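Local structure of hexokinase (1BDG) at residues E28-R32 against E258-W262; T342-L346 against D359-R364. The protein catalyses the ATP-dependent phosphorylation of hexoses such as glucose to hexose 6-phosphates, the first step of glycolysis. All coordinates share one frame; numbering follows the deposited sequence.

Interaction 1: residues E28-R32 against E258-W262; sequences EICDR and ELDCW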
loop_
_atom_site.group_PDB
_atom_site.type_symbol
_atom_site.label_atom_id
_atom_site.label_comp_id
_atom_site.label_asym_id
_atom_site.label_seq_id
_atom_site.Cartn_x
_atom_site.Cartn_y
_atom_site.Cartn_z
ATOM N N GLU A 28 21.329 0.212 5.538
ATOM C CA GLU A 28 21.241 1.640 5.786
ATOM C C GLU A 28 19.835 2.220 5.660
ATOM O O GLU A 28 19.405 2.962 6.538
ATOM C CB GLU A 28 22.143 2.382 4.831
ATOM C CG GLU A 28 22.222 3.848 5.121
ATOM C CD GLU A 28 23.587 4.207 5.596
ATOM O OE1 GLU A 28 24.551 3.672 4.974
ATOM O OE2 GLU A 28 23.693 4.982 6.594
ATOM N N ILE A 29 19.142 1.958 4.552
ATOM C CA ILE A 29 17.772 2.478 4.404
ATOM C C ILE A 29 17.047 2.095 5.700
ATOM O O ILE A 29 16.565 2.957 6.435
ATOM C CB ILE A 29 17.032 1.874 3.178
ATOM C CG1 ILE A 29 17.547 2.500 1.885
ATOM C CG2 ILE A 29 15.532 2.059 3.298
ATOM C CD1 ILE A 29 18.691 1.748 1.250
ATOM N N CYS A 30 17.092 0.806 6.022
ATOM C CA CYS A 30 16.493 0.279 7.241
ATOM C C CYS A 30 16.955 1.049 8.472
ATOM O O CYS A 30 16.133 1.473 9.279
ATOM C CB CYS A 30 16.848 -1.195 7.387
ATOM S SG CYS A 30 16.600 -1.868 9.009
ATOM N N ASP A 31 18.258 1.282 8.572
ATOM C CA ASP A 31 18.862 2.008 9.692
ATOM C C ASP A 31 18.316 3.416 9.831
ATOM O O ASP A 31 18.002 3.853 10.930
ATOM C CB ASP A 31 20.366 2.094 9.498
ATOM C CG ASP A 31 21.123 1.787 10.748
ATOM O OD1 ASP A 31 20.904 0.685 11.291
ATOM O OD2 ASP A 31 21.936 2.631 11.179
ATOM N N ARG A 32 18.266 4.139 8.715
ATOM C CA ARG A 32 17.730 5.501 8.664
ATOM C C ARG A 32 16.221 5.460 8.963
ATOM O O ARG A 32 15.704 6.285 9.716
ATOM C CB ARG A 32 17.968 6.115 7.265
ATOM C CG ARG A 32 19.367 6.651 7.043
ATOM C CD ARG A 32 19.675 6.904 5.583
ATOM N NE ARG A 32 21.049 7.373 5.407
ATOM C CZ ARG A 32 21.398 8.644 5.176
ATOM N NH1 ARG A 32 20.469 9.592 5.066
ATOM N NH2 ARG A 32 22.688 8.990 5.151
ATOM N N GLU A 258 16.011 11.562 3.254
ATOM C CA GLU A 258 16.617 10.316 3.749
ATOM C C GLU A 258 16.997 9.282 2.683
ATOM O O GLU A 258 17.903 8.478 2.885
ATOM C CB GLU A 258 15.729 9.650 4.813
ATOM C CG GLU A 258 15.324 10.519 5.996
ATOM C CD GLU A 258 13.959 11.145 5.817
ATOM O OE1 GLU A 258 13.618 11.492 4.682
ATOM O OE2 GLU A 258 13.210 11.298 6.799
ATOM N N LEU A 259 16.325 9.288 1.546
ATOM C CA LEU A 259 16.656 8.321 0.506
ATOM C C LEU A 259 17.333 8.981 -0.696
ATOM O O LEU A 259 17.414 8.383 -1.779
ATOM C CB LEU A 259 15.402 7.575 0.057
ATOM C CG LEU A 259 14.697 6.767 1.138
ATOM C CD1 LEU A 259 13.373 6.237 0.615
ATOM C CD2 LEU A 259 15.607 5.642 1.611
ATOM N N ASP A 260 17.892 10.169 -0.468
ATOM C CA ASP A 260 18.546 10.961 -1.514
ATOM C C ASP A 260 19.757 10.378 -2.207
ATOM O O ASP A 260 20.182 10.896 -3.230
ATOM C CB ASP A 260 18.893 12.358 -0.996
ATOM C CG ASP A 260 17.739 13.333 -1.134
ATOM O OD1 ASP A 260 16.746 12.998 -1.835
ATOM O OD2 ASP A 260 17.836 14.436 -0.552
ATOM N N CYS A 261 20.344 9.335 -1.646
ATOM C CA CYS A 261 21.508 8.732 -2.269
ATOM C C CYS A 261 21.099 7.569 -3.154
ATOM O O CYS A 261 21.810 7.197 -4.092
ATOM C CB CYS A 261 22.444 8.210 -1.195
ATOM S SG CYS A 261 23.071 9.487 -0.171
ATOM N N TRP A 262 19.938 7.012 -2.846
ATOM C CA TRP A 262 19.424 5.854 -3.538
ATOM C C TRP A 262 18.365 6.142 -4.592
ATOM O O TRP A 262 18.019 5.270 -5.382
ATOM C CB TRP A 262 18.940 4.863 -2.490
ATOM C CG TRP A 262 20.040 4.554 -1.499
ATOM C CD1 TRP A 262 21.105 3.746 -1.703
ATOM C CD2 TRP A 262 20.176 5.067 -0.169
ATOM N NE1 TRP A 262 21.895 3.709 -0.592
ATOM C CE2 TRP A 262 21.353 4.514 0.368
ATOM C CE3 TRP A 262 19.424 5.944 0.622
ATOM C CZ2 TRP A 262 21.798 4.808 1.652
ATOM C CZ3 TRP A 262 19.869 6.238 1.901
ATOM C CH2 TRP A 262 21.049 5.668 2.399
#
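I29 and R32 of the helical segment 28-32 lie nearest in backbone to L259 and E258 of the loop 258-262, with CA atoms 7.1 Å apart for I29-L259 and 7.0 Å for R32-E258; side chains bridge the gap, and no hydrogen bond crosses it. W262 is the centre of the contact. The end methyl of I29 sits squarely over one face of the indole in a CH-pi contact: CD1 is 3.9 Å from the centroid of the W262 five-membered ring, only 11° off its normal. CB of C261, the preceding residue in the loop, covers the opposite face, so the ring is held between a loop neighbour and the helix. Further back along the same side chain, I29 CG1 packs against L259 CD2 at 3.7 Å, the two side chains crossing at about a right angle. The six-membered end of the indole points between E28 and R32, one helical turn apart. E28 CG meets W262 CH2 at 3.5 Å; with CG anti to the backbone N (chi1 -174°), CB and CG of E28 lie by the ring. R32 arrives at the ring edge instead, its NE near the indole plane and 3.5 Å from CH2 of W262, while its NH1 passes near the carbonyl oxygen of E258. A long salt bridge from R32 NE to E28 OE2, 3.8 Å, links these two charged chains beside the ring. The carboxylate of E258 is hydrogen-bonded instead to the backbone N of K256 and the hydroxyl of S50. F253 packs on R32, E258 and L259; W262 also touches L21 and gives D25 a weak hydrogen bond. The contact thus fastens helix 23-41 to the loop between strand 243-247 and helix 265-272, while C30 on the same helix turn touches helix 357-389.

Interaction 2: residues T342-L346 against D359-R364; sequences THYML and DNRIVR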
loop_
_atom_site.group_PDB
_atom_site.type_symbol
_atom_site.label_atom_id
_atom_site.label_comp_id
_atom_site.label_asym_id
_atom_site.label_seq_id
_atom_site.Cartn_x
_atom_site.Cartn_y
_atom_site.Cartn_z
ATOM N N THR A 342 7.571 -10.570 -22.637
ATOM C CA THR A 342 8.061 -9.211 -22.838
ATOM C C THR A 342 7.629 -8.798 -24.223
ATOM O O THR A 342 6.916 -7.810 -24.394
ATOM C CB THR A 342 9.592 -9.137 -22.758
ATOM O OG1 THR A 342 10.029 -9.656 -21.501
ATOM C CG2 THR A 342 10.073 -7.705 -22.889
ATOM N N HIS A 343 7.999 -9.621 -25.197
ATOM C CA HIS A 343 7.667 -9.397 -26.599
ATOM C C HIS A 343 6.185 -9.084 -26.809
ATOM O O HIS A 343 5.828 -8.051 -27.382
ATOM C CB HIS A 343 8.060 -10.618 -27.426
ATOM C CG HIS A 343 7.893 -10.427 -28.896
ATOM N ND1 HIS A 343 8.788 -9.707 -29.661
ATOM C CD2 HIS A 343 6.928 -10.851 -29.742
ATOM C CE1 HIS A 343 8.376 -9.695 -30.916
ATOM N NE2 HIS A 343 7.249 -10.382 -30.991
ATOM N N TYR A 344 5.325 -9.970 -26.337
ATOM C CA TYR A 344 3.899 -9.764 -26.473
ATOM C C TYR A 344 3.493 -8.425 -25.870
ATOM O O TYR A 344 2.621 -7.749 -26.406
ATOM C CB TYR A 344 3.122 -10.910 -25.804
ATOM C CG TYR A 344 1.663 -10.594 -25.480
ATOM C CD1 TYR A 344 1.316 -9.922 -24.298
ATOM C CD2 TYR A 344 0.632 -10.977 -26.340
ATOM C CE1 TYR A 344 -0.011 -9.639 -23.985
ATOM C CE2 TYR A 344 -0.707 -10.696 -26.032
ATOM C CZ TYR A 344 -1.016 -10.027 -24.854
ATOM O OH TYR A 344 -2.329 -9.737 -24.549
ATOM N N MET A 345 4.133 -8.034 -24.772
ATOM C CA MET A 345 3.784 -6.783 -24.104
ATOM C C MET A 345 4.017 -5.576 -24.976
ATOM O O MET A 345 3.117 -4.760 -25.172
ATOM C CB MET A 345 4.556 -6.616 -22.798
ATOM C CG MET A 345 4.243 -5.319 -22.068
ATOM S SD MET A 345 5.232 -5.178 -20.582
ATOM C CE MET A 345 6.509 -4.079 -21.123
ATOM N N LEU A 346 5.229 -5.474 -25.504
ATOM C CA LEU A 346 5.596 -4.355 -26.350
ATOM C C LEU A 346 4.630 -4.190 -27.526
ATOM O O LEU A 346 4.085 -3.102 -27.733
ATOM C CB LEU A 346 7.027 -4.523 -26.866
ATOM C CG LEU A 346 8.204 -4.671 -25.893
ATOM C CD1 LEU A 346 9.508 -4.315 -26.616
ATOM C CD2 LEU A 346 8.004 -3.760 -24.678
ATOM N N ASP A 359 15.287 -4.974 -27.989
ATOM C CA ASP A 359 14.295 -4.183 -27.280
ATOM C C ASP A 359 13.641 -5.002 -26.184
ATOM O O ASP A 359 13.465 -4.523 -25.052
ATOM C CB ASP A 359 13.236 -3.650 -28.243
ATOM C CG ASP A 359 13.823 -2.791 -29.344
ATOM O OD1 ASP A 359 14.699 -1.943 -29.070
ATOM O OD2 ASP A 359 13.386 -2.968 -30.491
ATOM N N ASN A 360 13.292 -6.238 -26.530
ATOM C CA ASN A 360 12.662 -7.154 -25.592
ATOM C C ASN A 360 13.624 -7.433 -24.447
ATOM O O ASN A 360 13.258 -7.305 -23.269
ATOM C CB ASN A 360 12.295 -8.454 -26.298
ATOM C CG ASN A 360 11.140 -8.295 -27.263
ATOM O OD1 ASN A 360 10.934 -9.134 -28.141
ATOM N ND2 ASN A 360 10.344 -7.250 -27.077
ATOM N N ARG A 361 14.858 -7.788 -24.791
ATOM C CA ARG A 361 15.883 -8.071 -23.789
ATOM C C ARG A 361 16.115 -6.858 -22.872
ATOM O O ARG A 361 16.076 -6.978 -21.646
ATOM C CB ARG A 361 17.188 -8.499 -24.462
ATOM C CG ARG A 361 18.308 -8.674 -23.471
ATOM C CD ARG A 361 19.365 -9.632 -23.939
ATOM N NE ARG A 361 20.702 -9.056 -23.865
ATOM C CZ ARG A 361 21.817 -9.746 -24.078
ATOM N NH1 ARG A 361 21.742 -11.050 -24.366
ATOM N NH2 ARG A 361 22.997 -9.133 -24.050
ATOM N N ILE A 362 16.352 -5.695 -23.480
ATOM C CA ILE A 362 16.556 -4.437 -22.754
ATOM C C ILE A 362 15.362 -4.153 -21.835
ATOM O O ILE A 362 15.555 -3.818 -20.675
ATOM C CB ILE A 362 16.747 -3.232 -23.743
ATOM C CG1 ILE A 362 18.164 -3.235 -24.319
ATOM C CG2 ILE A 362 16.383 -1.911 -23.085
ATOM C CD1 ILE A 362 18.389 -2.200 -25.373
ATOM N N VAL A 363 14.140 -4.334 -22.336
ATOM C CA VAL A 363 12.939 -4.076 -21.542
ATOM C C VAL A 363 12.702 -5.037 -20.367
ATOM O O VAL A 363 12.221 -4.613 -19.317
ATOM C CB VAL A 363 11.675 -3.952 -22.440
ATOM C CG1 VAL A 363 10.417 -3.857 -21.603
ATOM C CG2 VAL A 363 11.768 -2.706 -23.285
ATOM N N ARG A 364 13.035 -6.317 -20.522
ATOM C CA ARG A 364 12.846 -7.273 -19.418
ATOM C C ARG A 364 13.862 -6.985 -18.303
ATOM O O ARG A 364 13.615 -7.241 -17.129
ATOM C CB ARG A 364 12.997 -8.725 -19.904
ATOM C CG ARG A 364 12.488 -9.782 -18.920
ATOM C CD ARG A 364 13.543 -10.850 -18.664
ATOM N NE ARG A 364 13.080 -11.981 -17.852
ATOM C CZ ARG A 364 12.699 -11.904 -16.573
ATOM N NH1 ARG A 364 12.705 -10.731 -15.932
ATOM N NH2 ARG A 364 12.335 -13.015 -15.919
#
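N360 and T342, followed by L346, bury the most surface where two short helical segments pass nearly perpendicular, axes 9.3 Å apart and crossing at 101°. N360 works through both ends of its amide. OD1 accepts a hydrogen bond from H343 ND1 at 2.7 Å, received in the carbonyl plane on a lone pair and lying close to the imidazole plane as well; the N-H...O angle is 151°. Ring and amide stand almost perpendicular, meeting through the edge of the ring. The other end of the amide, ND2, faces the CA of H343 and the CD1 methyl of L346. With CG of N360 anti to its own carbonyl carbon (chi1 -71°), the amide swings back toward segment 342-346. T342 divides its branches: methyl CG2 lies over the N360 backbone and reaches V363 CG1 at 4.1 Å, while OG1 is 3.5 Å from R364 CB and hydrogen-bonds outside the pair to the carboxylate of D334. L346 adds the apolar part. Its CD2 packs on V363 CG1 at 3.9 Å as the side chains slide past one another in opposite directions, and its CD1 approaches D359 CB at 4.1 Å. M345, bent at its last torsion, brings CE to V363 CG1 at 3.9 Å, so CG1 of V363 meets T342, M345 and L346. The charged ends lead elsewhere: R364 reaches E332 by a salt bridge and the carbonyl of D334, and D359 is salt-bridged to R310 and takes a hydrogen bond from the backbone N of E356. V355, between the helices, touches H343, L346 and N360. The chemistry is therefore mixed: one directional bond at the exposed margin probably fixes which way the N360 amide is turned and indicates a proton on H343 ND1, while methyl groups close the buried side.

How the interactions relate
Interactions 1 and 2 do not touch: their centres lie 31 Å apart and their nearest atoms about 18 Å. Helix 357-389 joins them. D359-R364 lies near its start, whereas C384 and R387 near its far end pack on C30 of the helix turn in interaction 1. Neither contact lines the glucose pocket. In interaction 1 the L259 side chain is about 13 Å from the bound glucose and about 9 Å from the side chain of the substrate-binding E283. Interaction 2 instead borders the probable nucleotide site: the M345 side chain is about 3 Å from that of Y327, a residue that probably binds ATP, as in related enzymes.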